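Local coordinates for Lmo0131 protein (Listeria monocytogenes, PDB 4Q6J) that probably hydrolyses the second messenger cyclic di-GMP, as an EAL-domain phosphodiesterase built on a TIM-like barrel, at residues B[80-85]-B[114-119]; B[36-41]-B[88-93]; B[120-125]-B[148-153]; B[20-25]-B[71-76]. All coordinates share one frame; numbering follows the deposited sequence.

Contact 1: B[80-85]-B[114-119]; sequences QINQLG and EHLKYP. With EDO (1,2-ethanediol), chain O.
Asn82, in the last turn of helix 66-83, grips the backbone just past the end of helix 102-115 with both ends of its amide. Its OD1 accepts the N-H of Lys117 at 2.8 Å, a nearly straight bond (168°), and its ND2 donates to His115 O at 3.0 Å, the acceptor lying close to the amide plane. Two residues flanking Leu116 are thus held by one side chain, which fixes its rotation.

One polar link runs through water. Water 1 donates to Asn82 O at 2.8 Å and lies 2.7 Å from Tyr118 OH, in the plane of the phenol ring.

The ring of Tyr118 contributes van der Waals contact. It turns an edge to the same carbonyl, CE2 being 3.5 Å from Asn82 O. Gly85 lies over one face, offset toward the rim, while the CB of the adjacent Lys117 sits over the centre of the opposite face. Gly85 has positive phi, a conformation that favours glycine.

Apolar contact fills the inner side. Leu116 CD1 reaches Ile81 CG2 at 3.7 Å and also touches Asn82 OD1 at 3.4 Å; both leucine and isoleucine lean on Leu122 of the barrel strand beneath.

The chemistry is therefore split: a small greasy patch faces the barrel, a two-pronged amide pairs with main-chain groups, and a separate water ties the Asn82 carbonyl to the Tyr118 hydroxyl. Because the two amide bonds recognise backbone atoms, they fix the path of the chain leaving helix 102-115 against the end of helix 66-83.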
# COMPACT_ATOMS: atom_id res chain seq x y z
N GLN B 80 30.42 15.32 11.11
CA GLN B 80 30.38 16.49 10.24
C GLN B 80 29.84 17.77 10.90
O GLN B 80 30.33 18.87 10.64
CB GLN B 80 29.57 16.17 9.00
CG GLN B 80 29.75 17.19 7.88
CD GLN B 80 31.21 17.44 7.54
OE1 GLN B 80 31.80 18.42 7.96
NE2 GLN B 80 31.78 16.54 6.76
N ILE B 81 28.81 17.63 11.72
CA ILE B 81 28.23 18.75 12.45
C ILE B 81 29.26 19.26 13.42
O ILE B 81 29.48 20.47 13.52
CB ILE B 81 26.99 18.30 13.22
CG1 ILE B 81 25.86 17.96 12.26
CG2 ILE B 81 26.54 19.37 14.18
CD1 ILE B 81 24.74 17.20 12.94
N ASN B 82 29.91 18.34 14.14
CA ASN B 82 30.96 18.71 15.09
C ASN B 82 32.05 19.51 14.44
O ASN B 82 32.50 20.49 14.99
CB ASN B 82 31.60 17.49 15.78
CG ASN B 82 30.67 16.84 16.78
OD1 ASN B 82 29.68 17.42 17.22
ND2 ASN B 82 31.00 15.62 17.15
N GLN B 83 32.46 19.09 13.24
CA GLN B 83 33.48 19.83 12.50
C GLN B 83 33.09 21.28 12.17
O GLN B 83 33.94 22.15 12.20
CB GLN B 83 33.91 19.08 11.24
CG GLN B 83 35.18 19.64 10.61
CD GLN B 83 34.93 20.61 9.46
OE1 GLN B 83 35.86 21.22 8.93
NE2 GLN B 83 33.67 20.75 9.06
N LEU B 84 31.83 21.53 11.87
CA LEU B 84 31.41 22.83 11.35
C LEU B 84 31.12 23.81 12.46
O LEU B 84 30.52 24.84 12.23
CB LEU B 84 30.19 22.70 10.43
CG LEU B 84 30.54 21.97 9.13
CD1 LEU B 84 29.30 21.51 8.38
CD2 LEU B 84 31.39 22.85 8.24
N GLY B 85 31.53 23.48 13.67
CA GLY B 85 31.51 24.45 14.73
C GLY B 85 30.14 24.97 15.11
O GLY B 85 30.03 26.01 15.75
N GLU B 114 26.22 11.25 23.84
CA GLU B 114 27.65 11.00 23.97
C GLU B 114 28.55 11.73 22.97
O GLU B 114 29.66 12.11 23.28
CB GLU B 114 27.93 9.49 23.94
CG GLU B 114 29.40 9.13 23.93
CD GLU B 114 29.65 7.64 23.80
OE1 GLU B 114 28.82 6.93 23.21
OE2 GLU B 114 30.69 7.18 24.28
N HIS B 115 28.09 11.86 21.73
CA HIS B 115 28.97 12.25 20.64
C HIS B 115 28.73 13.63 20.01
O HIS B 115 29.65 14.24 19.48
CB HIS B 115 28.89 11.21 19.50
CG HIS B 115 29.31 9.83 19.90
ND1 HIS B 115 30.56 9.33 19.63
CD2 HIS B 115 28.63 8.84 20.54
CE1 HIS B 115 30.64 8.09 20.09
NE2 HIS B 115 29.49 7.78 20.65
N LEU B 116 27.49 14.09 19.99
CA LEU B 116 27.19 15.27 19.21
C LEU B 116 27.39 16.47 20.09
O LEU B 116 26.77 16.59 21.13
CB LEU B 116 25.78 15.22 18.65
CG LEU B 116 25.35 16.45 17.86
CD1 LEU B 116 26.34 16.77 16.76
CD2 LEU B 116 23.97 16.20 17.29
N LYS B 117 28.28 17.36 19.69
CA LYS B 117 28.57 18.50 20.54
C LYS B 117 27.53 19.61 20.36
O LYS B 117 27.34 20.43 21.24
CB LYS B 117 30.01 19.02 20.30
CG LYS B 117 31.09 17.98 20.59
CD LYS B 117 30.66 17.16 21.81
CE LYS B 117 31.74 16.24 22.34
NZ LYS B 117 32.93 17.00 22.79
N TYR B 118 26.84 19.61 19.21
CA TYR B 118 25.87 20.63 18.85
C TYR B 118 24.53 20.00 18.50
O TYR B 118 24.13 19.96 17.34
CB TYR B 118 26.37 21.44 17.64
CG TYR B 118 27.79 21.86 17.84
CD1 TYR B 118 28.13 22.76 18.86
CD2 TYR B 118 28.81 21.35 17.05
CE1 TYR B 118 29.44 23.14 19.08
CE2 TYR B 118 30.14 21.73 17.26
CZ TYR B 118 30.44 22.63 18.28
OH TYR B 118 31.74 23.01 18.50
N PRO B 119 23.82 19.50 19.53
CA PRO B 119 22.57 18.79 19.30
C PRO B 119 21.55 19.62 18.54
O PRO B 119 20.79 19.06 17.74
CB PRO B 119 22.09 18.46 20.71
CG PRO B 119 22.87 19.36 21.60
CD PRO B 119 24.18 19.53 20.95
C1 EDO O . 27.77 4.52 22.16
O1 EDO O . 28.91 5.25 21.73
C2 EDO O . 26.52 5.35 21.94
O2 EDO O . 26.00 5.76 23.17
O HOH W 1 33.77 21.86 17.12

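Contact 2: B[36-41]-B[88-93]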
# COMPACT_ATOMS: atom_id res chain seq x y z
N ILE B 36 21.95 27.73 5.36
CA ILE B 36 21.71 27.57 6.80
C ILE B 36 22.00 26.14 7.34
O ILE B 36 22.14 25.93 8.55
CB ILE B 36 20.30 28.13 7.26
CG1 ILE B 36 19.18 27.54 6.44
CG2 ILE B 36 20.24 29.68 7.18
CD1 ILE B 36 18.85 26.21 6.88
N GLY B 37 22.10 25.18 6.41
CA GLY B 37 22.34 23.79 6.76
C GLY B 37 22.28 22.89 5.55
O GLY B 37 22.20 23.37 4.43
N PHE B 38 22.32 21.59 5.78
CA PHE B 38 22.38 20.62 4.68
C PHE B 38 21.44 19.48 4.94
O PHE B 38 21.18 19.12 6.09
CB PHE B 38 23.80 20.06 4.52
CG PHE B 38 24.87 21.12 4.40
CD1 PHE B 38 25.47 21.65 5.53
CD2 PHE B 38 25.25 21.62 3.16
CE1 PHE B 38 26.43 22.65 5.41
CE2 PHE B 38 26.21 22.61 3.04
CZ PHE B 38 26.79 23.12 4.16
N GLU B 39 20.93 18.89 3.87
CA GLU B 39 20.35 17.55 3.96
C GLU B 39 21.39 16.45 3.67
O GLU B 39 22.03 16.44 2.60
CB GLU B 39 19.17 17.36 3.02
CG GLU B 39 18.72 15.91 3.13
CD GLU B 39 17.63 15.53 2.20
OE1 GLU B 39 17.19 16.40 1.43
OE2 GLU B 39 17.21 14.37 2.25
N GLY B 40 21.54 15.50 4.59
CA GLY B 40 22.46 14.41 4.38
C GLY B 40 21.75 13.38 3.53
O GLY B 40 20.62 13.01 3.80
N LEU B 41 22.43 12.91 2.50
CA LEU B 41 21.82 11.98 1.58
C LEU B 41 22.79 10.85 1.36
O LEU B 41 23.82 11.08 0.77
CB LEU B 41 21.56 12.69 0.27
CG LEU B 41 20.40 13.66 0.34
CD1 LEU B 41 20.38 14.66 -0.82
CD2 LEU B 41 19.11 12.85 0.39
N PHE B 88 26.29 25.17 11.07
CA PHE B 88 25.36 24.59 10.09
C PHE B 88 24.62 23.40 10.68
O PHE B 88 25.21 22.62 11.41
CB PHE B 88 26.13 24.16 8.82
CG PHE B 88 26.81 25.30 8.11
CD1 PHE B 88 26.09 26.13 7.26
CD2 PHE B 88 28.15 25.55 8.29
CE1 PHE B 88 26.71 27.17 6.63
CE2 PHE B 88 28.76 26.59 7.64
CZ PHE B 88 28.03 27.40 6.81
N SER B 89 23.33 23.27 10.36
CA SER B 89 22.58 22.04 10.68
C SER B 89 22.75 20.99 9.60
O SER B 89 22.99 21.30 8.45
CB SER B 89 21.09 22.32 10.91
OG SER B 89 20.45 22.63 9.70
N ILE B 90 22.67 19.72 10.00
CA ILE B 90 22.69 18.62 9.04
C ILE B 90 21.57 17.65 9.40
O ILE B 90 21.45 17.25 10.55
CB ILE B 90 24.04 17.88 9.01
CG1 ILE B 90 25.16 18.85 8.58
CG2 ILE B 90 23.97 16.66 8.08
CD1 ILE B 90 26.51 18.21 8.41
N SER B 91 20.75 17.30 8.42
CA SER B 91 19.68 16.31 8.64
C SER B 91 20.09 14.89 8.25
O SER B 91 20.93 14.71 7.37
CB SER B 91 18.39 16.68 7.91
OG SER B 91 18.60 16.65 6.53
N ILE B 92 19.48 13.90 8.91
CA ILE B 92 19.58 12.50 8.51
C ILE B 92 18.20 11.91 8.31
O ILE B 92 17.27 12.22 9.06
CB ILE B 92 20.35 11.61 9.53
CG1 ILE B 92 19.64 11.60 10.87
CG2 ILE B 92 21.78 12.08 9.69
CD1 ILE B 92 20.45 10.91 11.94
N ASN B 93 18.07 11.08 7.29
CA ASN B 93 16.82 10.44 6.98
C ASN B 93 16.66 9.21 7.81
O ASN B 93 17.50 8.30 7.76
CB ASN B 93 16.78 10.07 5.50
CG ASN B 93 16.74 11.28 4.62
OD1 ASN B 93 16.34 12.36 5.05
ND2 ASN B 93 17.17 11.13 3.39
O HOH W 2 19.61 20.83 8.32
O HOH W 3 18.35 13.91 5.80
O HOH W 4 20.40 10.58 5.36
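Phe38 and Phe88 meet obliquely, their ring planes 52° apart and centroids 5.5 Å from each other. Phe38 CE1 touches Phe88 CB at 3.7 Å, and its CD1 approaches Ile90 CG1 at 4.2 Å. The edge of the Phe88 ring is turned to the backbone at Ile36 C and Gly37 N, and the C-terminal Val252 packs against both phenylalanines.

Beyond the rings the two strands pair in parallel. Phe38 bonds both ways, its N-H to Ser89 O (2.8 Å) and its O from Ser91 N (3.0 Å); Gly40 N follows on to Ser91 O at 3.0 Å. Ser89 N to Ile36 O is weak, near the classic beta bulge that Ile36 and Gly37 form opposite Lys27.

On the other face Ser91 OG lies against Glu39, 3.2 Å from its CA. Glu39 CG is anti to the backbone N (chi1 175°) and the chain runs on extended to a carboxylate whose OE1 accepts from Gln232. Water 3 bridges Ser91 OG and Gly40 O.

Glu39, Gly40 and Leu41 occupy the place of the Glu-Ala-Leu signature that names the EAL family, here Glu-Gly-Leu, on a parallel strand pair of its TIM-like barrel.

Contact 3: B[120-125]-B[148-153]. With EDO (1,2-ethanediol), chain N.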
# COMPACT_ATOMS: atom_id res chain seq x y z
N GLU B 120 21.55 20.94 18.75
CA GLU B 120 20.63 21.82 18.05
C GLU B 120 20.87 21.89 16.52
O GLU B 120 20.02 22.38 15.76
CB GLU B 120 20.66 23.23 18.68
CG GLU B 120 21.79 24.15 18.23
CD GLU B 120 23.12 23.92 18.94
OE1 GLU B 120 23.17 23.07 19.83
OE2 GLU B 120 24.12 24.59 18.59
N CYS B 121 22.01 21.38 16.06
CA CYS B 121 22.35 21.38 14.65
C CYS B 121 22.06 20.05 13.96
O CYS B 121 22.41 19.88 12.80
CB CYS B 121 23.81 21.72 14.48
SG CYS B 121 24.16 23.38 15.04
N LEU B 122 21.45 19.11 14.67
CA LEU B 122 20.98 17.88 14.03
C LEU B 122 19.49 17.96 13.82
O LEU B 122 18.78 18.44 14.68
CB LEU B 122 21.33 16.59 14.81
CG LEU B 122 20.85 15.24 14.24
CD1 LEU B 122 21.82 14.76 13.20
CD2 LEU B 122 20.73 14.24 15.35
N GLU B 123 19.06 17.46 12.66
CA GLU B 123 17.66 17.32 12.29
C GLU B 123 17.39 15.85 11.91
O GLU B 123 18.08 15.29 11.07
CB GLU B 123 17.35 18.26 11.13
CG GLU B 123 16.02 18.02 10.47
CD GLU B 123 15.78 19.03 9.32
OE1 GLU B 123 16.09 20.21 9.52
OE2 GLU B 123 15.31 18.64 8.23
N ILE B 124 16.43 15.23 12.58
CA ILE B 124 15.92 13.93 12.16
C ILE B 124 14.81 14.19 11.17
O ILE B 124 13.82 14.81 11.51
CB ILE B 124 15.35 13.13 13.33
CG1 ILE B 124 16.47 12.67 14.27
CG2 ILE B 124 14.54 11.93 12.83
CD1 ILE B 124 15.98 11.96 15.51
N GLU B 125 15.01 13.72 9.94
CA GLU B 125 14.02 13.85 8.89
C GLU B 125 13.30 12.52 8.69
O GLU B 125 13.90 11.53 8.30
CB GLU B 125 14.66 14.31 7.58
CG GLU B 125 13.70 14.18 6.44
CD GLU B 125 14.23 14.70 5.13
OE1 GLU B 125 15.23 15.41 5.11
OE2 GLU B 125 13.61 14.42 4.09
N LEU B 148 17.13 16.84 23.92
CA LEU B 148 18.55 17.15 23.84
C LEU B 148 18.81 18.41 23.00
O LEU B 148 19.90 19.00 23.05
CB LEU B 148 19.32 15.94 23.28
CG LEU B 148 19.23 14.63 24.07
CD1 LEU B 148 19.71 13.43 23.24
CD2 LEU B 148 19.98 14.72 25.41
N GLY B 149 17.83 18.83 22.22
CA GLY B 149 17.96 20.02 21.41
C GLY B 149 17.77 19.77 19.93
O GLY B 149 17.64 20.70 19.15
N VAL B 150 17.76 18.48 19.57
CA VAL B 150 17.59 17.99 18.20
C VAL B 150 16.25 18.41 17.58
O VAL B 150 15.20 18.41 18.24
CB VAL B 150 17.69 16.44 18.21
CG1 VAL B 150 17.44 15.81 16.83
CG2 VAL B 150 19.05 16.04 18.72
N LYS B 151 16.31 18.78 16.30
CA LYS B 151 15.10 19.12 15.54
C LYS B 151 14.52 17.91 14.77
O LYS B 151 15.21 16.92 14.53
CB LYS B 151 15.38 20.27 14.59
CG LYS B 151 15.92 21.45 15.29
CD LYS B 151 14.81 22.21 15.96
CE LYS B 151 15.32 23.50 16.62
NZ LYS B 151 14.20 24.34 17.20
N VAL B 152 13.24 18.02 14.41
CA VAL B 152 12.51 16.95 13.72
C VAL B 152 11.74 17.48 12.51
O VAL B 152 10.95 18.41 12.61
CB VAL B 152 11.52 16.27 14.68
CG1 VAL B 152 10.62 15.28 13.92
CG2 VAL B 152 12.28 15.56 15.79
N SER B 153 12.00 16.90 11.34
CA SER B 153 11.26 17.27 10.15
C SER B 153 10.58 16.05 9.56
O SER B 153 10.80 14.95 9.99
CB SER B 153 12.17 17.91 9.12
OG SER B 153 13.17 17.02 8.73
C1 EDO N . 15.12 23.32 8.03
O1 EDO N . 15.34 21.94 7.70
C2 EDO N . 16.36 24.15 7.74
O2 EDO N . 16.58 24.24 6.33
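Glu123 and Ser153 make the one side-chain hydrogen bond between the segments: Ser153 OG donates to Glu123 OE2 at 2.7 Å, approaching from above the carboxylate plane, 42° out of it. Glu123 CG stands anti to the backbone N (chi1 168°) and the rest of the chain is extended, sending the carboxylate over the neighbouring strand. Its other oxygen, OE1, accepts from O1 of a 1,2-ethanediol at 2.6 Å, a molecule that also bonds Lys27. Ser153 OG in turn lies 3.3 Å from Glu125 CB, between Glu123 and Glu125, two residues apart on the same face of the strand.

The main chains of strands 122-127 and 151-154 join as a parallel pair, with Glu123 opposite Lys151, Ile124 opposite Val152 and Glu125 opposite Ser153. Lys151 N donates to Leu122 O (3.0 Å), Ile124 N to Lys151 O (2.9 Å) and Ser153 N to Ile124 O (2.8 Å). Before the strands pair, Glu120 CA points its hydrogen at Gly149 O, 3.4 Å away; Gly149 closes the preceding helix in a Schellman motif, with a positive phi that calls for glycine.

Apolar contact lies on the opposite face from Glu123. Leu122 and Val150 run side by side in the same direction, Leu122 CD2 resting 3.9 Å from Val150 CG1, and Ile124 comes up beside the same methyl.

Helix 136-146 links the two strands in a beta-alpha-beta crossover. Strand 122-127 is paired with 89-95 along its other edge, strand 151-154 with 174-177, and Ile124 packs against Met105 and Leu108 of helix 102-115.

Contact 4: B[20-25]-B[71-76]. With EDO (1,2-ethanediol), chain P; EDO (1,2-ethanediol), chain L.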
# COMPACT_ATOMS: atom_id res chain seq x y z
N TYR B 20 29.59 3.18 2.19
CA TYR B 20 28.63 4.28 1.99
C TYR B 20 29.34 5.62 1.95
O TYR B 20 30.43 5.74 2.48
CB TYR B 20 27.59 4.31 3.10
CG TYR B 20 26.80 3.03 3.28
CD1 TYR B 20 25.77 2.70 2.42
CD2 TYR B 20 27.07 2.17 4.33
CE1 TYR B 20 25.04 1.54 2.57
CE2 TYR B 20 26.35 1.01 4.49
CZ TYR B 20 25.34 0.70 3.61
OH TYR B 20 24.63 -0.46 3.79
N LEU B 21 28.72 6.61 1.31
CA LEU B 21 29.19 7.99 1.40
C LEU B 21 28.02 8.83 1.84
O LEU B 21 26.92 8.57 1.44
CB LEU B 21 29.64 8.51 0.04
CG LEU B 21 30.84 7.87 -0.66
CD1 LEU B 21 30.98 8.45 -2.04
CD2 LEU B 21 32.08 8.10 0.14
N LEU B 22 28.25 9.87 2.64
CA LEU B 22 27.15 10.78 2.92
C LEU B 22 27.37 12.02 2.06
O LEU B 22 28.42 12.66 2.13
CB LEU B 22 27.08 11.13 4.40
CG LEU B 22 25.75 11.70 4.87
CD1 LEU B 22 24.67 10.66 4.71
CD2 LEU B 22 25.79 12.23 6.29
N TYR B 23 26.39 12.33 1.21
CA TYR B 23 26.41 13.54 0.41
C TYR B 23 25.51 14.53 1.09
O TYR B 23 24.72 14.15 1.97
CB TYR B 23 25.95 13.25 -1.01
CG TYR B 23 27.01 12.66 -1.93
CD1 TYR B 23 28.22 12.17 -1.43
CD2 TYR B 23 26.80 12.60 -3.31
CE1 TYR B 23 29.18 11.64 -2.25
CE2 TYR B 23 27.76 12.06 -4.16
CZ TYR B 23 28.95 11.59 -3.62
OH TYR B 23 29.90 11.06 -4.46
N TYR B 24 25.60 15.80 0.68
CA TYR B 24 24.93 16.92 1.36
C TYR B 24 24.30 17.87 0.36
O TYR B 24 24.96 18.28 -0.60
CB TYR B 24 25.95 17.71 2.19
CG TYR B 24 26.62 16.87 3.22
CD1 TYR B 24 25.97 16.55 4.40
CD2 TYR B 24 27.90 16.37 3.01
CE1 TYR B 24 26.57 15.75 5.35
CE2 TYR B 24 28.52 15.57 3.97
CZ TYR B 24 27.83 15.27 5.13
OH TYR B 24 28.41 14.48 6.09
N GLN B 25 23.05 18.23 0.56
CA GLN B 25 22.43 19.22 -0.32
C GLN B 25 22.10 20.50 0.48
O GLN B 25 21.38 20.43 1.47
CB GLN B 25 21.20 18.65 -1.03
CG GLN B 25 20.72 19.62 -2.11
CD GLN B 25 19.50 19.18 -2.91
OE1 GLN B 25 18.59 18.55 -2.38
NE2 GLN B 25 19.48 19.52 -4.20
N ASP B 71 23.28 3.62 10.91
CA ASP B 71 24.36 3.88 11.83
C ASP B 71 25.42 4.73 11.13
O ASP B 71 25.87 5.75 11.65
CB ASP B 71 24.95 2.57 12.38
CG ASP B 71 24.06 1.88 13.45
OD1 ASP B 71 23.01 2.40 13.86
OD2 ASP B 71 24.44 0.77 13.89
N PHE B 72 25.79 4.32 9.92
CA PHE B 72 26.73 5.08 9.09
C PHE B 72 26.26 6.53 8.95
O PHE B 72 27.00 7.47 9.23
CB PHE B 72 26.89 4.44 7.69
CG PHE B 72 27.66 5.33 6.72
CD1 PHE B 72 29.04 5.24 6.60
CD2 PHE B 72 27.01 6.29 5.96
CE1 PHE B 72 29.72 6.09 5.74
CE2 PHE B 72 27.69 7.12 5.12
CZ PHE B 72 29.03 7.03 5.01
N VAL B 73 25.02 6.69 8.48
CA VAL B 73 24.43 8.00 8.26
C VAL B 73 24.49 8.85 9.54
O VAL B 73 24.92 9.98 9.50
CB VAL B 73 22.98 7.84 7.73
CG1 VAL B 73 22.21 9.12 7.76
CG2 VAL B 73 23.03 7.27 6.33
N ALA B 74 24.10 8.29 10.68
CA ALA B 74 24.10 9.08 11.89
C ALA B 74 25.50 9.43 12.37
O ALA B 74 25.76 10.57 12.77
CB ALA B 74 23.34 8.38 12.95
N GLU B 75 26.41 8.47 12.35
CA GLU B 75 27.75 8.75 12.83
C GLU B 75 28.53 9.73 11.96
O GLU B 75 29.21 10.62 12.46
CB GLU B 75 28.50 7.45 13.02
CG GLU B 75 27.69 6.58 13.92
CD GLU B 75 28.35 5.26 14.27
OE1 GLU B 75 29.56 5.09 13.98
OE2 GLU B 75 27.63 4.40 14.83
N THR B 76 28.43 9.54 10.65
CA THR B 76 29.04 10.44 9.70
C THR B 76 28.48 11.85 9.86
O THR B 76 29.23 12.82 9.86
CB THR B 76 28.77 9.97 8.28
OG1 THR B 76 29.22 8.64 8.17
CG2 THR B 76 29.48 10.83 7.27
C1 EDO P . 23.99 6.30 15.78
O1 EDO P . 25.14 5.74 15.13
C2 EDO P . 22.73 5.43 15.65
O2 EDO P . 22.48 4.91 14.33
C1 EDO L . 16.20 18.98 -7.88
O1 EDO L . 15.97 20.39 -7.80
C2 EDO L . 16.55 18.39 -6.53
O2 EDO L . 17.79 18.90 -6.06
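Strand 20-25 passes over helix 71-76 with an axis separation of 8.8 Å and an angle of 52° between their directions, closest in backbone at Leu22 and Val73.

Phe72 is the main side chain of the helix here. Its CG is anti to the backbone N (chi1 170°), and its ring reaches the strand next to Tyr20. Tyr20 CB sits over the centre of one ring face, 3.4 Å from the centroid, in a CH-pi contact. On the opposite face lies Thr76 OG1, above the ring centre. The far rim presses on the main chain: CZ comes to 3.2 Å from Tyr20 O, while the ring edge at CE2 is turned to Leu22 N, 3.7 Å away. The two rings meet obliquely, their planes 47° apart, with Tyr20 CD2 near Phe72 CG, and Tyr20 also touches Met69.

Leu22 points at the helix and packs against Phe72, Val73 and Thr76. Its CB touches Thr76 CG2 at 3.8 Å, and CD1 meets Val73 CG2 at 4.1 Å, the leucine and valine side chains crossing at about a right angle. Thr76 turns its hydroxyl back to the preceding turn, OG1 donating to Phe72 O at 2.7 Å from above the carbonyl plane; that oxygen also takes Thr76 N-H. The methyl is thereby left to face Leu22 and, at 4.0 Å, Tyr24 OH.

Alternate residues Tyr20, Leu22 and Tyr24 meet the helix side, while Gln25 bonds Gln232. This is the usual layering of an alpha/beta barrel, in which helix 66-83 covers strand 20-29, the member that runs antiparallel to its neighbours in EAL domains.

From the N terminus, strand 20-29 and then strand 35-45 come first, before helix 66-83 and strand 89-95. Contact 4 closes a loop of 45 residues by laying the helix on the first strand, and contact 2 crosses it, closing 46 residues from the second strand to 89-95; Ile92 packs on Val73 between them. Contact 1 also crosses contact 2, closing 28 residues and tying the C-terminal ends of helices 66-83 and 102-115. Contact 3 follows contact 1 in series and closes 22 residues, with Leu116 packing on Leu122. Contacts 2 and 3 are joined by backbone bonds between strands 89-95 and 122-127, making one continuous barrel wall.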